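Local coordinates for protein KmHsv2 (Kluyveromyces marxianus, PDB 3VU4) that probably binds phosphoinositides at membranes as a beta-propeller of the PROPPIN family, to which the autophagy protein Atg18 also belongs, at residues 40-45 with 86-91; 70-75 with 92-97; 298-303 with 330-335. All coordinates share one frame; numbering follows the deposited sequence.

Interaction 1: residues 40-45 with 86-91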
loop_
_atom_site.group_PDB
_atom_site.type_symbol
_atom_site.label_atom_id
_atom_site.label_comp_id
_atom_site.label_asym_id
_atom_site.label_seq_id
_atom_site.Cartn_x
_atom_site.Cartn_y
_atom_site.Cartn_z
ATOM N N LYS A 40 23.894 -1.312 5.360
ATOM C CA LYS A 40 24.958 -1.491 4.389
ATOM C C LYS A 40 24.584 -1.472 2.909
ATOM O O LYS A 40 25.467 -1.324 2.064
ATOM C CB LYS A 40 25.691 -2.797 4.708
ATOM C CG LYS A 40 26.308 -2.839 6.110
ATOM C CD LYS A 40 26.571 -4.268 6.583
ATOM C CE LYS A 40 27.447 -5.038 5.606
ATOM N NZ LYS A 40 27.671 -6.434 6.068
ATOM N N SER A 41 23.303 -1.620 2.575
ATOM C CA SER A 41 22.915 -1.625 1.161
ATOM C C SER A 41 21.416 -1.590 0.940
ATOM O O SER A 41 20.640 -1.469 1.885
ATOM C CB SER A 41 23.430 -2.892 0.489
ATOM O OG SER A 41 22.655 -4.008 0.907
ATOM N N PHE A 42 21.025 -1.684 -0.330
ATOM C CA PHE A 42 19.623 -1.750 -0.699
ATOM C C PHE A 42 19.519 -2.973 -1.600
ATOM O O PHE A 42 20.424 -3.254 -2.379
ATOM C CB PHE A 42 19.131 -0.446 -1.367
ATOM C CG PHE A 42 19.497 -0.276 -2.825
ATOM C CD1 PHE A 42 18.894 -1.050 -3.817
ATOM C CD2 PHE A 42 20.373 0.738 -3.214
ATOM C CE1 PHE A 42 19.153 -0.806 -5.177
ATOM C CE2 PHE A 42 20.635 0.985 -4.570
ATOM C CZ PHE A 42 20.025 0.213 -5.549
ATOM N N GLU A 43 18.437 -3.727 -1.450
ATOM C CA GLU A 43 18.233 -4.947 -2.214
ATOM C C GLU A 43 16.888 -4.877 -2.911
ATOM O O GLU A 43 15.981 -4.185 -2.449
ATOM C CB GLU A 43 18.237 -6.146 -1.268
ATOM C CG GLU A 43 19.302 -6.076 -0.181
ATOM C CD GLU A 43 20.675 -6.479 -0.686
ATOM O OE1 GLU A 43 21.673 -6.261 0.042
ATOM O OE2 GLU A 43 20.750 -7.026 -1.809
ATOM N N ILE A 44 16.760 -5.597 -4.019
ATOM C CA ILE A 44 15.514 -5.627 -4.767
ATOM C C ILE A 44 15.173 -7.076 -5.071
ATOM O O ILE A 44 16.045 -7.856 -5.450
ATOM C CB ILE A 44 15.630 -4.850 -6.091
ATOM C CG1 ILE A 44 15.974 -3.388 -5.802
ATOM C CG2 ILE A 44 14.314 -4.929 -6.861
ATOM C CD1 ILE A 44 16.263 -2.573 -7.048
ATOM N N TYR A 45 13.905 -7.432 -4.893
ATOM C CA TYR A 45 13.457 -8.794 -5.149
ATOM C C TYR A 45 12.205 -8.828 -6.001
ATOM O O TYR A 45 11.522 -7.819 -6.185
ATOM C CB TYR A 45 13.121 -9.519 -3.841
ATOM C CG TYR A 45 14.161 -9.424 -2.752
ATOM C CD1 TYR A 45 14.347 -8.232 -2.031
ATOM C CD2 TYR A 45 14.958 -10.526 -2.430
ATOM C CE1 TYR A 45 15.302 -8.147 -1.019
ATOM C CE2 TYR A 45 15.915 -10.452 -1.424
ATOM C CZ TYR A 45 16.082 -9.265 -0.723
ATOM O OH TYR A 45 17.015 -9.208 0.284
ATOM N N TRP A 86 18.561 7.686 -8.342
ATOM C CA TRP A 86 19.758 6.924 -8.694
ATOM C C TRP A 86 19.559 5.917 -9.819
ATOM O O TRP A 86 18.475 5.362 -9.986
ATOM C CB TRP A 86 20.266 6.230 -7.423
ATOM C CG TRP A 86 21.336 5.190 -7.580
ATOM C CD1 TRP A 86 21.174 3.894 -7.990
ATOM C CD2 TRP A 86 22.712 5.324 -7.207
ATOM N NE1 TRP A 86 22.366 3.210 -7.885
ATOM C CE2 TRP A 86 23.324 4.065 -7.411
ATOM C CE3 TRP A 86 23.489 6.385 -6.724
ATOM C CZ2 TRP A 86 24.678 3.839 -7.135
ATOM C CZ3 TRP A 86 24.836 6.160 -6.453
ATOM C CH2 TRP A 86 25.416 4.896 -6.663
ATOM N N ASP A 87 20.621 5.692 -10.590
ATOM C CA ASP A 87 20.588 4.759 -11.710
ATOM C C ASP A 87 21.166 3.413 -11.276
ATOM O O ASP A 87 22.297 3.333 -10.800
ATOM C CB ASP A 87 21.394 5.323 -12.886
ATOM C CG ASP A 87 21.117 4.594 -14.195
ATOM O OD1 ASP A 87 21.280 3.356 -14.242
ATOM O OD2 ASP A 87 20.736 5.266 -15.180
ATOM N N ASP A 88 20.375 2.360 -11.449
ATOM C CA ASP A 88 20.761 1.003 -11.081
ATOM C C ASP A 88 21.964 0.459 -11.824
ATOM O O ASP A 88 22.974 0.109 -11.218
ATOM C CB ASP A 88 19.601 0.042 -11.317
ATOM C CG ASP A 88 18.849 -0.265 -10.057
ATOM O OD1 ASP A 88 19.510 -0.457 -9.016
ATOM O OD2 ASP A 88 17.604 -0.331 -10.109
ATOM N N VAL A 89 21.829 0.367 -13.144
ATOM C CA VAL A 89 22.877 -0.158 -14.008
ATOM C C VAL A 89 24.104 0.749 -14.125
ATOM O O VAL A 89 25.221 0.258 -14.270
ATOM C CB VAL A 89 22.299 -0.479 -15.417
ATOM C CG1 VAL A 89 21.389 0.646 -15.881
ATOM C CG2 VAL A 89 23.424 -0.695 -16.409
ATOM N N LYS A 90 23.905 2.062 -14.049
ATOM C CA LYS A 90 25.023 2.999 -14.142
ATOM C C LYS A 90 25.567 3.410 -12.778
ATOM O O LYS A 90 26.491 4.215 -12.703
ATOM C CB LYS A 90 24.613 4.263 -14.903
ATOM C CG LYS A 90 24.345 4.069 -16.390
ATOM C CD LYS A 90 24.164 5.420 -17.074
ATOM C CE LYS A 90 24.060 5.288 -18.589
ATOM N NZ LYS A 90 24.023 6.629 -19.251
ATOM N N LYS A 91 24.995 2.859 -11.709
ATOM C CA LYS A 91 25.412 3.175 -10.341
ATOM C C LYS A 91 25.753 4.657 -10.222
ATOM O O LYS A 91 26.806 5.024 -9.695
ATOM C CB LYS A 91 26.643 2.358 -9.942
ATOM C CG LYS A 91 26.575 0.862 -10.213
ATOM C CD LYS A 91 27.656 0.148 -9.395
ATOM C CE LYS A 91 28.166 -1.126 -10.061
ATOM N NZ LYS A 91 27.103 -2.130 -10.327
#

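Interaction 2: residues 70-75 with 92-97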
loop_
_atom_site.group_PDB
_atom_site.type_symbol
_atom_site.label_atom_id
_atom_site.label_comp_id
_atom_site.label_asym_id
_atom_site.label_seq_id
_atom_site.Cartn_x
_atom_site.Cartn_y
_atom_site.Cartn_z
ATOM N N THR A 70 12.323 -0.351 -13.973
ATOM C CA THR A 70 13.400 0.402 -14.602
ATOM C C THR A 70 14.708 0.310 -13.820
ATOM O O THR A 70 14.826 -0.453 -12.860
ATOM C CB THR A 70 13.028 1.877 -14.731
ATOM O OG1 THR A 70 13.142 2.512 -13.451
ATOM C CG2 THR A 70 11.601 2.012 -15.232
ATOM N N ASN A 71 15.691 1.101 -14.234
ATOM C CA ASN A 71 16.989 1.107 -13.575
ATOM C C ASN A 71 17.043 2.257 -12.581
ATOM O O ASN A 71 18.100 2.579 -12.050
ATOM C CB ASN A 71 18.098 1.276 -14.612
ATOM C CG ASN A 71 17.857 0.448 -15.862
ATOM O OD1 ASN A 71 17.522 -0.739 -15.782
ATOM N ND2 ASN A 71 18.031 1.071 -17.030
ATOM N N TYR A 72 15.896 2.878 -12.328
ATOM C CA TYR A 72 15.855 4.000 -11.406
ATOM C C TYR A 72 15.265 3.680 -10.042
ATOM O O TYR A 72 14.291 2.938 -9.919
ATOM C CB TYR A 72 15.082 5.163 -12.025
ATOM C CG TYR A 72 15.736 5.726 -13.260
ATOM C CD1 TYR A 72 16.995 6.333 -13.195
ATOM C CD2 TYR A 72 15.103 5.651 -14.503
ATOM C CE1 TYR A 72 17.605 6.852 -14.339
ATOM C CE2 TYR A 72 15.704 6.165 -15.652
ATOM C CZ TYR A 72 16.953 6.764 -15.565
ATOM O OH TYR A 72 17.540 7.273 -16.700
ATOM N N VAL A 73 15.879 4.254 -9.019
ATOM C CA VAL A 73 15.437 4.083 -7.654
ATOM C C VAL A 73 15.637 5.441 -7.004
ATOM O O VAL A 73 16.396 6.265 -7.505
ATOM C CB VAL A 73 16.286 3.029 -6.907
ATOM C CG1 VAL A 73 16.169 1.682 -7.588
ATOM C CG2 VAL A 73 17.733 3.460 -6.869
ATOM N N ALA A 74 14.944 5.682 -5.902
ATOM C CA ALA A 74 15.063 6.937 -5.190
ATOM C C ALA A 74 15.352 6.587 -3.741
ATOM O O ALA A 74 14.838 5.593 -3.231
ATOM C CB ALA A 74 13.764 7.716 -5.294
ATOM N N PHE A 75 16.180 7.386 -3.078
ATOM C CA PHE A 75 16.481 7.130 -1.676
ATOM C C PHE A 75 16.929 8.362 -0.905
ATOM O O PHE A 75 17.304 9.380 -1.488
ATOM C CB PHE A 75 17.524 6.011 -1.541
ATOM C CG PHE A 75 18.800 6.256 -2.297
ATOM C CD1 PHE A 75 19.648 7.302 -1.946
ATOM C CD2 PHE A 75 19.174 5.412 -3.342
ATOM C CE1 PHE A 75 20.851 7.499 -2.621
ATOM C CE2 PHE A 75 20.378 5.602 -4.026
ATOM C CZ PHE A 75 21.216 6.643 -3.664
ATOM N N GLN A 92 24.852 5.512 -10.682
ATOM C CA GLN A 92 25.123 6.939 -10.670
ATOM C C GLN A 92 23.918 7.775 -10.279
ATOM O O GLN A 92 22.792 7.464 -10.650
ATOM C CB GLN A 92 25.576 7.330 -12.070
ATOM C CG GLN A 92 26.502 8.510 -12.176
ATOM C CD GLN A 92 27.106 8.583 -13.566
ATOM O OE1 GLN A 92 26.393 8.779 -14.553
ATOM N NE2 GLN A 92 28.420 8.399 -13.654
ATOM N N ASP A 93 24.162 8.838 -9.523
ATOM C CA ASP A 93 23.094 9.742 -9.116
ATOM C C ASP A 93 22.706 10.480 -10.397
ATOM O O ASP A 93 23.558 11.085 -11.042
ATOM C CB ASP A 93 23.626 10.739 -8.080
ATOM C CG ASP A 93 22.894 10.662 -6.750
ATOM O OD1 ASP A 93 22.584 9.539 -6.302
ATOM O OD2 ASP A 93 22.647 11.726 -6.140
ATOM N N VAL A 94 21.438 10.412 -10.790
ATOM C CA VAL A 94 20.998 11.099 -11.999
ATOM C C VAL A 94 20.283 12.381 -11.615
ATOM O O VAL A 94 19.820 13.123 -12.477
ATOM C CB VAL A 94 20.024 10.244 -12.833
ATOM C CG1 VAL A 94 18.676 10.170 -12.138
ATOM C CG2 VAL A 94 19.860 10.845 -14.220
ATOM N N SER A 95 20.190 12.637 -10.315
ATOM C CA SER A 95 19.518 13.835 -9.825
ATOM C C SER A 95 19.447 13.900 -8.301
ATOM O O SER A 95 19.534 12.885 -7.612
ATOM C CB SER A 95 18.101 13.906 -10.390
ATOM O OG SER A 95 17.426 15.044 -9.889
ATOM N N ARG A 96 19.297 15.116 -7.792
ATOM C CA ARG A 96 19.181 15.376 -6.365
ATOM C C ARG A 96 18.022 16.353 -6.262
ATOM O O ARG A 96 17.868 17.222 -7.120
ATOM C CB ARG A 96 20.435 16.058 -5.824
ATOM C CG ARG A 96 21.272 15.262 -4.830
ATOM C CD ARG A 96 22.249 16.214 -4.123
ATOM N NE ARG A 96 22.928 17.088 -5.083
ATOM C CZ ARG A 96 23.530 18.237 -4.778
ATOM N NH1 ARG A 96 23.548 18.674 -3.525
ATOM N NH2 ARG A 96 24.117 18.951 -5.731
ATOM N N ILE A 97 17.199 16.203 -5.232
ATOM C CA ILE A 97 16.071 17.099 -5.023
ATOM C C ILE A 97 16.031 17.371 -3.531
ATOM O O ILE A 97 16.092 16.441 -2.729
ATOM C CB ILE A 97 14.747 16.457 -5.482
ATOM C CG1 ILE A 97 14.806 16.165 -6.980
ATOM C CG2 ILE A 97 13.589 17.387 -5.185
ATOM C CD1 ILE A 97 13.631 15.352 -7.495
#

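Interaction 3: residues 298-303 with 330-335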
loop_
_atom_site.group_PDB
_atom_site.type_symbol
_atom_site.label_atom_id
_atom_site.label_comp_id
_atom_site.label_asym_id
_atom_site.label_seq_id
_atom_site.Cartn_x
_atom_site.Cartn_y
_atom_site.Cartn_z
ATOM N N PHE A 298 -7.653 -14.409 9.817
ATOM C CA PHE A 298 -6.536 -15.316 10.014
ATOM C C PHE A 298 -5.512 -14.746 10.994
ATOM O O PHE A 298 -5.078 -13.609 10.860
ATOM C CB PHE A 298 -5.882 -15.563 8.660
ATOM C CG PHE A 298 -4.790 -16.580 8.683
ATOM C CD1 PHE A 298 -5.072 -17.925 8.472
ATOM C CD2 PHE A 298 -3.464 -16.188 8.857
ATOM C CE1 PHE A 298 -4.047 -18.857 8.426
ATOM C CE2 PHE A 298 -2.430 -17.117 8.813
ATOM C CZ PHE A 298 -2.716 -18.447 8.598
ATOM N N LYS A 299 -5.126 -15.541 11.982
ATOM C CA LYS A 299 -4.138 -15.095 12.959
ATOM C C LYS A 299 -2.729 -15.424 12.481
ATOM O O LYS A 299 -2.372 -16.585 12.276
ATOM C CB LYS A 299 -4.415 -15.725 14.327
ATOM C CG LYS A 299 -5.760 -15.281 14.907
ATOM C CD LYS A 299 -5.957 -15.716 16.354
ATOM C CE LYS A 299 -7.283 -15.188 16.907
ATOM N NZ LYS A 299 -7.524 -15.593 18.329
ATOM N N LEU A 300 -1.941 -14.375 12.287
ATOM C CA LEU A 300 -0.578 -14.514 11.805
ATOM C C LEU A 300 0.365 -15.010 12.894
ATOM O O LEU A 300 0.171 -14.740 14.082
ATOM C CB LEU A 300 -0.099 -13.176 11.239
ATOM C CG LEU A 300 -0.955 -12.705 10.055
ATOM C CD1 LEU A 300 -0.765 -11.208 9.807
ATOM C CD2 LEU A 300 -0.611 -13.549 8.819
ATOM N N SER A 301 1.376 -15.755 12.465
ATOM C CA SER A 301 2.375 -16.323 13.353
ATOM C C SER A 301 3.634 -15.469 13.361
ATOM O O SER A 301 4.371 -15.441 12.382
ATOM C CB SER A 301 2.723 -17.740 12.890
ATOM O OG SER A 301 3.914 -18.206 13.499
ATOM N N VAL A 302 3.889 -14.771 14.459
ATOM C CA VAL A 302 5.086 -13.949 14.531
ATOM C C VAL A 302 5.741 -13.966 15.922
ATOM O O VAL A 302 5.057 -14.097 16.935
ATOM C CB VAL A 302 4.768 -12.490 14.112
ATOM C CG1 VAL A 302 3.855 -11.825 15.148
ATOM C CG2 VAL A 302 6.079 -11.721 13.916
ATOM N N ASP A 303 7.070 -13.848 15.966
ATOM C CA ASP A 303 7.780 -13.854 17.241
ATOM C C ASP A 303 7.592 -12.533 17.974
ATOM O O ASP A 303 7.001 -11.606 17.436
ATOM C CB ASP A 303 9.274 -14.157 17.048
ATOM C CG ASP A 303 9.967 -13.177 16.117
ATOM O OD1 ASP A 303 9.828 -11.949 16.312
ATOM O OD2 ASP A 303 10.671 -13.647 15.197
ATOM N N GLU A 330 5.940 -14.207 3.483
ATOM C CA GLU A 330 4.959 -15.281 3.480
ATOM C C GLU A 330 3.883 -15.072 2.421
ATOM O O GLU A 330 3.362 -13.973 2.264
ATOM C CB GLU A 330 4.331 -15.374 4.872
ATOM C CG GLU A 330 5.202 -16.123 5.859
ATOM C CD GLU A 330 5.178 -15.529 7.241
ATOM O OE1 GLU A 330 4.148 -14.947 7.622
ATOM O OE2 GLU A 330 6.192 -15.664 7.955
ATOM N N THR A 331 3.555 -16.137 1.700
ATOM C CA THR A 331 2.550 -16.080 0.651
ATOM C C THR A 331 1.270 -16.754 1.128
ATOM O O THR A 331 1.283 -17.927 1.508
ATOM C CB THR A 331 3.067 -16.776 -0.613
ATOM O OG1 THR A 331 4.249 -16.107 -1.061
ATOM C CG2 THR A 331 2.029 -16.746 -1.717
ATOM N N PHE A 332 0.166 -16.012 1.118
ATOM C CA PHE A 332 -1.113 -16.555 1.566
ATOM C C PHE A 332 -2.124 -16.683 0.431
ATOM O O PHE A 332 -2.069 -15.956 -0.559
ATOM C CB PHE A 332 -1.707 -15.681 2.680
ATOM C CG PHE A 332 -0.822 -15.549 3.894
ATOM C CD1 PHE A 332 0.263 -14.669 3.896
ATOM C CD2 PHE A 332 -1.060 -16.319 5.031
ATOM C CE1 PHE A 332 1.101 -14.556 5.018
ATOM C CE2 PHE A 332 -0.228 -16.217 6.157
ATOM C CZ PHE A 332 0.857 -15.331 6.149
ATOM N N LYS A 333 -3.058 -17.607 0.588
ATOM C CA LYS A 333 -4.086 -17.835 -0.418
ATOM C C LYS A 333 -5.456 -17.707 0.250
ATOM O O LYS A 333 -5.676 -18.225 1.351
ATOM C CB LYS A 333 -3.914 -19.236 -1.008
ATOM C CG LYS A 333 -3.930 -19.334 -2.533
ATOM C CD LYS A 333 -5.336 -19.357 -3.097
ATOM C CE LYS A 333 -5.388 -20.106 -4.434
ATOM N NZ LYS A 333 -4.615 -19.454 -5.531
ATOM N N VAL A 334 -6.364 -16.987 -0.401
ATOM C CA VAL A 334 -7.718 -16.814 0.114
ATOM C C VAL A 334 -8.580 -17.751 -0.725
ATOM O O VAL A 334 -8.630 -17.636 -1.948
ATOM C CB VAL A 334 -8.200 -15.357 -0.042
ATOM C CG1 VAL A 334 -9.576 -15.201 0.563
ATOM C CG2 VAL A 334 -7.224 -14.415 0.638
ATOM N N VAL A 335 -9.252 -18.681 -0.062
ATOM C CA VAL A 335 -10.058 -19.674 -0.754
ATOM C C VAL A 335 -11.437 -19.898 -0.149
ATOM O O VAL A 335 -11.596 -19.895 1.074
ATOM C CB VAL A 335 -9.319 -21.025 -0.747
ATOM C CG1 VAL A 335 -10.123 -22.078 -1.497
ATOM C CG2 VAL A 335 -7.931 -20.850 -1.341
HETATM O O HOH W 1 6.718 -14.460 10.190
#

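Interaction 1: residues 40-45 with 86-91
Phe-42 reaches from strand 41-47 to Asp-88 and Trp-86, and its ring and the Asp-88 carboxylate give the largest shares of the contact. The backbones stay well apart: the nearest CA pair, Ile-44 and Asp-88, is separated by 10.6 Å, so side chains alone bridge the interval. From CA, the Phe-42 CB heads toward 86-91. At CB the chain turns CG into the space between its own N and carbonyl carbon (chi1 79°), and the far rim of the ring is what arrives at the partner segment. CE1 comes within 3.9 Å of Asp-88 OD1, and CZ, at the tip, is closer at 3.6 Å to that same OD1. On the other flank CE2 faces Trp-86 NE1 at 4.4 Å. Both polar atoms therefore lie round the edge of the phenyl ring, near its plane, where the C-H groups carry slight positive charge; a carboxylate oxygen there is electrostatically reasonable, although the two planes are turned 48° apart. The arrangement joins two neighbouring blades of the beta-propeller: strand 41-47 is the third of its four-stranded antiparallel sheet, while 86-91 covers the end of strand 82-87, third in the next, and the turn after it. On the Phe-42 side, Ile-35 and Leu-61 also touch the ring. Asp-88 has a second point of contact, its OD2 lying 4.0 Å from CD1 of Ile-44, which approaches from the opposite direction. The turn carrying Asp-88 has its own internal bond, an Asx motif in which Lys-90 N donates to Asp-87 OD1 over 2.9 Å at 162°, reaching the oxygen from above the carboxylate plane. Beside Trp-86, the backbone carbon of Lys-91 sits 3.4 Å above one face of the indole, displaced toward its rim.

Interaction 2: residues 70-75 with 92-97
Tyr-72 and Phe-75 meet Val-94 and Asp-93 across a single propeller blade, a four-stranded antiparallel sheet in which strand 72-76 is second and strand 92-98 is fourth. Strand 82-87 runs between them, and the spacing is that of strands one place removed: Tyr-72 CA and Val-94 CA, the nearest such pair, are 8.8 Å apart. Side chains have to span the middle strand, and they do so on both faces of the sheet, because the CA-CB bonds of Tyr-72 and Phe-75 point in opposite senses, as do those of Asp-93 and Val-94. On one face the Tyr-72 ring, placed beside its own backbone N by a chi1 of -64°, brings CE1 to 4.1 Å from Val-94 CG1, the side chains crossing at about a right angle. This is an apolar contact at the partly exposed margin of the blade. Val-94 also belongs to a classic beta bulge, since it and Ser-95 both face Ile-85 of the middle strand; its psi of about 0° departs from extended geometry, as is usual at the first position of a classic bulge. At the start of the other segment an ST turn leads into strand 72-76: Tyr-72 N donates to Thr-70 OG1 over 3.0 Å, with a nearly straight N-H...O angle of 162°. The opposite face has a different character. Phe-75 is buried there, and its ring also meets those of His-84 and Trp-86 in strand 82-87. The polar end of Asp-93 is engaged chiefly by His-84, whose ND1 hydrogen-bonds to OD2. The other oxygen, OD1, also hydrogen-bonded outside the two segments, lies 4.1 Å from Phe-75 CZ, with carboxylate and ring planes inclined 41° to each other.

Interaction 3: residues 298-303 with 330-335
Phe-298 and Leu-300 face strand 328-337 across a gap between segments that run in opposite directions: Phe-298 CA lies 10.1 Å from Val-334 CA, and Leu-300 CA lies 10.0 Å from Glu-330 CA. Such spacing excludes backbone pairing and fits two stacked propeller blades, with strand 296-299 at one edge of its sheet and 328-337 third in the next. Phe-332 fills the interval. Its edge is directed at the face of Phe-298 in an offset edge-to-face pair, centroids 5.6 Å apart and planes at 72°; CE2 of Phe-298 and CE2 of Phe-332 are the closest atoms, at 3.6 Å. An extended chi1 of -175° swings the Phe-298 ring across to meet it. Farther round the Phe-332 ring, CZ is 3.5 Å from Leu-300 CD2, a methyl that also lies in plane at the edge of Phe-298. At the polar end, a water donates to Glu-330 OE2 over 2.6 Å and, weakly, to Ser-301 O. Arg-350 makes a salt bridge with that same OE2, and Trp-323 NE1 binds OE1. The interface is thus held mainly by aromatic and aliphatic surface, while the buried Glu-330 carboxylate, with both oxygens engaged, probably remains charged.

Interactions 1 and 3 each join two adjacent blades, whereas interaction 2 lies within one. Interactions 1 and 2 share a sheet: 86-91 takes in the end of strand 82-87, which runs between the strands of interaction 2, and the turn after it, and they touch where Trp-86 CB packs 3.5 Å from Phe-75 CE2. Interaction 3 stands apart, its centre about 30 Å from that of interaction 1 and about 35 Å from that of interaction 2. Three of four touching residues are buried in interaction 1, one of four in interaction 2 and one of three in interaction 3. Carboxylates border phenyl rings in the first two; the third rests on an aromatic pair and a leucine methyl, with a water that bridges only weakly at its polar end.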